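Long-range contact in FrpC operon protein (Neisseria meningitidis, PDB 5EDF), which binds the RTX protein FrpC, is iron-regulated, and is putatively involved in adhesion, though its precise function remains unknown: residues Ile142-Ile154 with Thr164-Tyr178. Numbering follows the deposited sequence.
Sequences IPENPYFHEFYYI and THRNNRINQTEEDSY
Tyr147 and Arg169 stack between the loop before strand 150-155 and the loop after strand 161-167. The guanidinium lies over one ring face, its plane 11° from the ring's and the centres 4.0 Å apart; Pro146 CG backs the other face. Because the arginine chain runs extended from CG to NE, CD also rests over the ring as a CH-pi contact. In-plane partners fix the guanidinium's rotation: NE donates to Asn171 O, and NH1 forms a salt bridge with Asp176 OD1 (2.9 Å).

The second charged pair is side-on. In one of its two modelled conformers, Arg166 NE reaches Glu150 OE2 at 3.2 Å and NH2 reaches OE1 of the same carboxylate at 3.0 Å, both from above its plane, the two flat groups standing 71° apart. There, the bend at chi3 (43°) helps turn the guanidinium back over Glu150; the grip is probably not permanent. Nearby, Thr164 CG2 makes an off-centre CH-pi contact with the Tyr152 ring.

Antiparallel backbone pairing sets Glu150 beside Arg166 and Tyr152 beside Thr164: Phe151 N bonds His165 O (2.8 Å) and His165 N bonds Phe151 O (2.9 Å), extended by Asn167 N to His149 O. Past the ladder, waters also bridge the loops; one joins Tyr147 O to Asn167 ND2.

The hairpin belongs to a large antiparallel sheet, strand 133-138 flanking 150-155 and strand 178-186 flanking 161-167. Helix 114-120 meets Tyr152, while helix 205-224 packs against His165.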
loop_
_atom_site.group_PDB
_atom_site.type_symbol
_atom_site.label_atom_id
_atom_site.label_comp_id
_atom_site.label_asym_id
_atom_site.label_seq_id
_atom_site.Cartn_x
_atom_site.Cartn_y
_atom_site.Cartn_z
ATOM N N ILE A 142 12.373 27.188 -4.184
ATOM C CA ILE A 142 12.261 27.678 -2.803
ATOM C C ILE A 142 13.667 28.094 -2.380
ATOM O O ILE A 142 14.542 27.237 -2.250
ATOM C CB ILE A 142 11.745 26.586 -1.828
ATOM C CG1 ILE A 142 10.462 25.935 -2.367
ATOM C CG2 ILE A 142 11.493 27.193 -0.428
ATOM C CD1 ILE A 142 9.935 24.814 -1.484
ATOM N N PRO A 143 13.900 29.405 -2.198
ATOM C CA PRO A 143 15.260 29.878 -1.913
ATOM C C PRO A 143 15.935 29.136 -0.748
ATOM O O PRO A 143 17.101 28.741 -0.860
ATOM C CB PRO A 143 15.053 31.358 -1.580
ATOM C CG PRO A 143 13.793 31.748 -2.295
ATOM C CD PRO A 143 12.942 30.512 -2.396
ATOM N N GLU A 144 15.195 28.927 0.336
ATOM C CA GLU A 144 15.730 28.274 1.541
ATOM C C GLU A 144 15.802 26.740 1.443
ATOM O O GLU A 144 16.483 26.100 2.245
ATOM C CB GLU A 144 14.923 28.689 2.790
ATOM C CG GLU A 144 13.489 28.108 2.909
ATOM C CD GLU A 144 12.382 29.017 2.349
ATOM O OE1 GLU A 144 12.655 29.843 1.441
ATOM O OE2 GLU A 144 11.225 28.889 2.820
ATOM N N ASN A 145 15.091 26.153 0.479
ATOM C CA ASN A 145 15.084 24.694 0.313
ATOM C C ASN A 145 15.445 24.249 -1.108
ATOM O O ASN A 145 14.547 24.013 -1.932
ATOM C CB ASN A 145 13.716 24.107 0.715
ATOM C CG ASN A 145 13.700 22.572 0.675
ATOM O OD1 ASN A 145 14.740 21.945 0.454
ATOM N ND2 ASN A 145 12.527 21.971 0.888
ATOM N N PRO A 146 16.751 24.094 -1.403
ATOM C CA PRO A 146 17.173 23.675 -2.750
ATOM C C PRO A 146 16.863 22.207 -3.050
ATOM O O PRO A 146 17.012 21.747 -4.191
ATOM C CB PRO A 146 18.687 23.923 -2.740
ATOM C CG PRO A 146 19.082 23.832 -1.305
ATOM C CD PRO A 146 17.904 24.331 -0.511
ATOM N N TYR A 147 16.404 21.480 -2.034
ATOM C CA TYR A 147 16.164 20.044 -2.161
ATOM C C TYR A 147 14.720 19.705 -2.522
ATOM O O TYR A 147 14.410 18.545 -2.822
ATOM C CB TYR A 147 16.568 19.361 -0.863
ATOM C CG TYR A 147 17.985 19.698 -0.472
ATOM C CD1 TYR A 147 19.056 19.274 -1.253
ATOM C CD2 TYR A 147 18.251 20.482 0.643
ATOM C CE1 TYR A 147 20.363 19.596 -0.920
ATOM C CE2 TYR A 147 19.565 20.819 0.994
ATOM C CZ TYR A 147 20.618 20.364 0.204
ATOM O OH TYR A 147 21.932 20.663 0.506
ATOM N N PHE A 148 13.839 20.707 -2.544
ATOM C CA PHE A 148 12.449 20.482 -2.908
ATOM C C PHE A 148 12.330 19.820 -4.303
ATOM O O PHE A 148 12.784 20.352 -5.301
ATOM C CB PHE A 148 11.712 21.805 -2.890
ATOM C CG PHE A 148 10.251 21.683 -3.085
ATOM C CD1 PHE A 148 9.448 21.213 -2.071
ATOM C CD2 PHE A 148 9.674 22.026 -4.284
ATOM C CE1 PHE A 148 8.077 21.099 -2.249
ATOM C CE2 PHE A 148 8.335 21.928 -4.460
ATOM C CZ PHE A 148 7.525 21.442 -3.460
ATOM N N HIS A 149 11.694 18.656 -4.357
ATOM C CA HIS A 149 11.595 17.879 -5.566
ATOM C C HIS A 149 10.531 16.801 -5.363
ATOM O O HIS A 149 10.707 15.947 -4.508
ATOM C CB HIS A 149 12.941 17.203 -5.862
ATOM C CG HIS A 149 13.098 16.765 -7.281
ATOM N ND1 HIS A 149 14.168 16.004 -7.705
ATOM C CD2 HIS A 149 12.353 17.012 -8.383
ATOM C CE1 HIS A 149 14.067 15.796 -9.006
ATOM N NE2 HIS A 149 12.972 16.392 -9.441
ATOM N N GLU A 150 9.478 16.846 -6.154
ATOM C CA GLU A 150 8.362 15.908 -5.993
ATOM C C GLU A 150 7.924 15.436 -7.358
ATOM O O GLU A 150 8.073 16.156 -8.366
ATOM C CB GLU A 150 7.218 16.545 -5.217
ATOM C CG GLU A 150 7.765 17.425 -4.088
ATOM C CD GLU A 150 6.843 17.624 -2.916
ATOM O OE1 GLU A 150 5.620 17.713 -3.131
ATOM O OE2 GLU A 150 7.373 17.720 -1.781
ATOM N N PHE A 151 7.467 14.207 -7.418
ATOM C CA PHE A 151 6.962 13.564 -8.619
ATOM C C PHE A 151 5.549 13.058 -8.387
ATOM O O PHE A 151 5.216 12.603 -7.268
ATOM C CB PHE A 151 7.813 12.336 -8.955
ATOM C CG PHE A 151 9.222 12.636 -9.270
ATOM C CD1 PHE A 151 9.586 12.911 -10.578
ATOM C CD2 PHE A 151 10.181 12.672 -8.293
ATOM C CE1 PHE A 151 10.899 13.199 -10.918
ATOM C CE2 PHE A 151 11.520 12.970 -8.612
ATOM C CZ PHE A 151 11.874 13.225 -9.941
ATOM N N TYR A 152 4.716 13.096 -9.410
ATOM C CA TYR A 152 3.387 12.547 -9.411
ATOM C C TYR A 152 3.233 11.638 -10.584
ATOM O O TYR A 152 3.669 11.996 -11.682
ATOM C CB TYR A 152 2.319 13.651 -9.508
ATOM C CG TYR A 152 2.323 14.649 -8.383
ATOM C CD1 TYR A 152 1.471 14.528 -7.296
ATOM C CD2 TYR A 152 3.208 15.731 -8.392
ATOM C CE1 TYR A 152 1.489 15.462 -6.271
ATOM C CE2 TYR A 152 3.231 16.660 -7.361
ATOM C CZ TYR A 152 2.368 16.532 -6.302
ATOM O OH TYR A 152 2.356 17.459 -5.310
ATOM N N TYR A 153 2.599 10.501 -10.388
ATOM C CA TYR A 153 2.185 9.589 -11.427
ATOM C C TYR A 153 0.698 9.343 -11.261
ATOM O O TYR A 153 0.273 8.790 -10.245
ATOM C CB TYR A 153 3.006 8.316 -11.402
ATOM C CG TYR A 153 4.502 8.587 -11.387
ATOM C CD1 TYR A 153 5.161 8.964 -12.533
ATOM C CD2 TYR A 153 5.246 8.474 -10.230
ATOM C CE1 TYR A 153 6.537 9.253 -12.521
ATOM C CE2 TYR A 153 6.594 8.744 -10.210
ATOM C CZ TYR A 153 7.239 9.125 -11.365
ATOM O OH TYR A 153 8.602 9.364 -11.350
ATOM N N ILE A 154 -0.103 9.709 -12.246
ATOM C CA ILE A 154 -1.552 9.701 -12.157
ATOM C C ILE A 154 -2.136 8.784 -13.216
ATOM O O ILE A 154 -1.899 8.970 -14.401
ATOM C CB ILE A 154 -2.138 11.126 -12.324
ATOM C CG1 ILE A 154 -1.565 12.040 -11.257
ATOM C CG2 ILE A 154 -3.655 11.088 -12.287
ATOM C CD1 ILE A 154 -2.046 13.462 -11.307
ATOM N N THR A 164 2.580 9.747 -5.344
ATOM C CA THR A 164 3.399 10.953 -5.093
ATOM C C THR A 164 4.688 10.535 -4.432
ATOM O O THR A 164 4.694 9.817 -3.452
ATOM C CB THR A 164 2.672 11.955 -4.208
ATOM O OG1 THR A 164 1.354 12.196 -4.697
ATOM C CG2 THR A 164 3.427 13.300 -4.123
ATOM N N HIS A 165 5.807 10.928 -5.009
ATOM C CA HIS A 165 7.145 10.521 -4.535
ATOM C C HIS A 165 7.948 11.782 -4.322
ATOM O O HIS A 165 8.081 12.579 -5.248
ATOM C CB HIS A 165 7.781 9.636 -5.615
ATOM C CG HIS A 165 9.067 8.978 -5.222
ATOM N ND1 HIS A 165 9.166 8.093 -4.164
ATOM C CD2 HIS A 165 10.301 9.038 -5.776
ATOM C CE1 HIS A 165 10.415 7.665 -4.071
ATOM N NE2 HIS A 165 11.116 8.186 -5.067
ATOM N N ARG A 166 8.450 12.018 -3.116
ATOM C CA ARG A 166 9.037 13.304 -2.774
ATOM C C ARG A 166 10.296 13.182 -1.933
ATOM O O ARG A 166 10.443 12.266 -1.116
ATOM C CB ARG A 166 8.014 14.161 -2.032
ATOM C CG ARG A 166 7.380 13.464 -0.851
ATOM C CD ARG A 166 6.505 14.370 -0.007
ATOM N NE ARG A 166 5.627 15.272 -0.761
ATOM C CZ ARG A 166 4.339 15.047 -1.009
ATOM N NH1 ARG A 166 3.744 13.934 -0.593
ATOM N NH2 ARG A 166 3.636 15.955 -1.670
ATOM N N ASN A 167 11.202 14.134 -2.104
ATOM C CA ASN A 167 12.382 14.202 -1.262
ATOM C C ASN A 167 12.032 14.990 -0.003
ATOM O O ASN A 167 11.537 16.103 -0.079
ATOM C CB ASN A 167 13.553 14.881 -1.975
ATOM C CG ASN A 167 14.887 14.648 -1.264
ATOM O OD1 ASN A 167 14.940 14.086 -0.170
ATOM N ND2 ASN A 167 15.982 15.103 -1.892
ATOM N N ASN A 168 12.283 14.403 1.159
ATOM C CA ASN A 168 11.963 15.026 2.438
ATOM C C ASN A 168 13.126 15.790 3.043
ATOM O O ASN A 168 12.977 16.443 4.070
ATOM C CB ASN A 168 11.494 13.969 3.425
ATOM C CG ASN A 168 10.203 13.364 2.999
ATOM O OD1 ASN A 168 9.177 14.029 3.020
ATOM N ND2 ASN A 168 10.254 12.131 2.529
ATOM N N ARG A 169 14.277 15.700 2.404
ATOM C CA ARG A 169 15.464 16.440 2.834
ATOM C C ARG A 169 15.247 17.949 2.749
ATOM O O ARG A 169 14.739 18.454 1.738
ATOM C CB ARG A 169 16.634 16.048 1.947
ATOM C CG ARG A 169 17.971 16.675 2.343
ATOM C CD ARG A 169 18.938 16.416 1.242
ATOM N NE ARG A 169 20.288 16.882 1.564
ATOM C CZ ARG A 169 21.339 16.719 0.770
ATOM N NH1 ARG A 169 21.202 16.109 -0.409
ATOM N NH2 ARG A 169 22.529 17.171 1.147
ATOM N N ILE A 170 15.622 18.662 3.808
ATOM C CA ILE A 170 15.558 20.133 3.806
ATOM C C ILE A 170 16.858 20.861 4.135
ATOM O O ILE A 170 16.915 22.086 4.006
ATOM C CB ILE A 170 14.432 20.670 4.745
ATOM C CG1 ILE A 170 14.638 20.197 6.194
ATOM C CG2 ILE A 170 13.065 20.270 4.199
ATOM C CD1 ILE A 170 13.589 20.725 7.159
ATOM N N ASN A 171 17.889 20.143 4.564
ATOM C CA ASN A 171 19.174 20.794 4.749
ATOM C C ASN A 171 20.331 19.939 4.312
ATOM O O ASN A 171 20.204 18.772 3.937
ATOM C CB ASN A 171 19.355 21.323 6.184
ATOM C CG ASN A 171 18.966 20.320 7.234
ATOM O OD1 ASN A 171 19.458 19.196 7.248
ATOM N ND2 ASN A 171 18.086 20.729 8.139
ATOM N N GLN A 172 21.430 20.552 4.481
ATOM C CA GLN A 172 22.613 20.132 3.797
ATOM C C GLN A 172 23.335 19.039 4.550
ATOM O O GLN A 172 23.948 18.156 3.944
ATOM C CB GLN A 172 23.503 21.354 3.621
ATOM C CG GLN A 172 22.917 22.383 2.647
ATOM C CD GLN A 172 21.874 23.320 3.256
ATOM O OE1 GLN A 172 21.592 23.274 4.457
ATOM N NE2 GLN A 172 21.300 24.182 2.418
ATOM N N THR A 173 23.312 19.075 5.812
ATOM C CA THR A 173 23.836 18.005 6.645
ATOM C C THR A 173 23.028 16.701 6.466
ATOM O O THR A 173 23.586 15.607 6.535
ATOM C CB THR A 173 23.862 18.441 8.128
ATOM O OG1 THR A 173 22.523 18.648 8.596
ATOM C CG2 THR A 173 24.675 19.738 8.307
ATOM N N GLU A 174 21.722 16.832 6.216
ATOM C CA GLU A 174 20.835 15.685 5.964
ATOM C C GLU A 174 21.154 14.960 4.655
ATOM O O GLU A 174 21.740 15.542 3.747
ATOM C CB GLU A 174 19.366 16.139 5.934
ATOM C CG GLU A 174 18.674 16.170 7.296
ATOM C CD GLU A 174 17.284 16.799 7.246
ATOM O OE1 GLU A 174 16.832 17.188 6.148
ATOM O OE2 GLU A 174 16.642 16.904 8.314
ATOM N N GLU A 175 20.749 13.694 4.561
ATOM C CA GLU A 175 20.882 12.924 3.321
ATOM C C GLU A 175 19.547 12.985 2.565
ATOM O O GLU A 175 18.526 13.352 3.149
ATOM C CB GLU A 175 21.237 11.461 3.624
ATOM C CG GLU A 175 22.380 11.271 4.627
ATOM C CD GLU A 175 23.675 11.946 4.197
ATOM O OE1 GLU A 175 23.970 11.948 2.983
ATOM O OE2 GLU A 175 24.409 12.464 5.070
ATOM N N ASP A 176 19.560 12.653 1.272
ATOM C CA ASP A 176 18.310 12.529 0.511
ATOM C C ASP A 176 17.486 11.436 1.159
ATOM O O ASP A 176 18.012 10.383 1.510
ATOM C CB ASP A 176 18.542 12.160 -0.963
ATOM C CG ASP A 176 18.822 13.369 -1.850
ATOM O OD1 ASP A 176 18.991 14.491 -1.332
ATOM O OD2 ASP A 176 18.870 13.179 -3.086
ATOM N N SER A 177 16.191 11.693 1.312
ATOM C CA SER A 177 15.286 10.734 1.923
ATOM C C SER A 177 13.940 10.830 1.212
ATOM O O SER A 177 13.142 11.718 1.509
ATOM C CB SER A 177 15.133 11.037 3.414
ATOM O OG SER A 177 14.426 10.012 4.081
ATOM N N TYR A 178 13.710 9.926 0.256
ATOM C CA TYR A 178 12.456 9.942 -0.496
ATOM C C TYR A 178 11.406 9.117 0.215
ATOM O O TYR A 178 11.720 8.122 0.865
ATOM C CB TYR A 178 12.652 9.439 -1.939
ATOM C CG TYR A 178 13.247 10.509 -2.820
ATOM C CD1 TYR A 178 14.590 10.816 -2.748
ATOM C CD2 TYR A 178 12.441 11.252 -3.678
ATOM C CE1 TYR A 178 15.129 11.828 -3.554
ATOM C CE2 TYR A 178 12.965 12.251 -4.474
ATOM C CZ TYR A 178 14.299 12.520 -4.404
ATOM O OH TYR A 178 14.857 13.538 -5.181
HETATM O O HOH W 1 12.215 19.011 0.791
HETATM O O HOH W 2 16.289 16.883 -3.969
HETATM O O HOH W 3 10.419 17.820 -1.813
HETATM O O HOH W 4 1.410 16.465 -2.752
#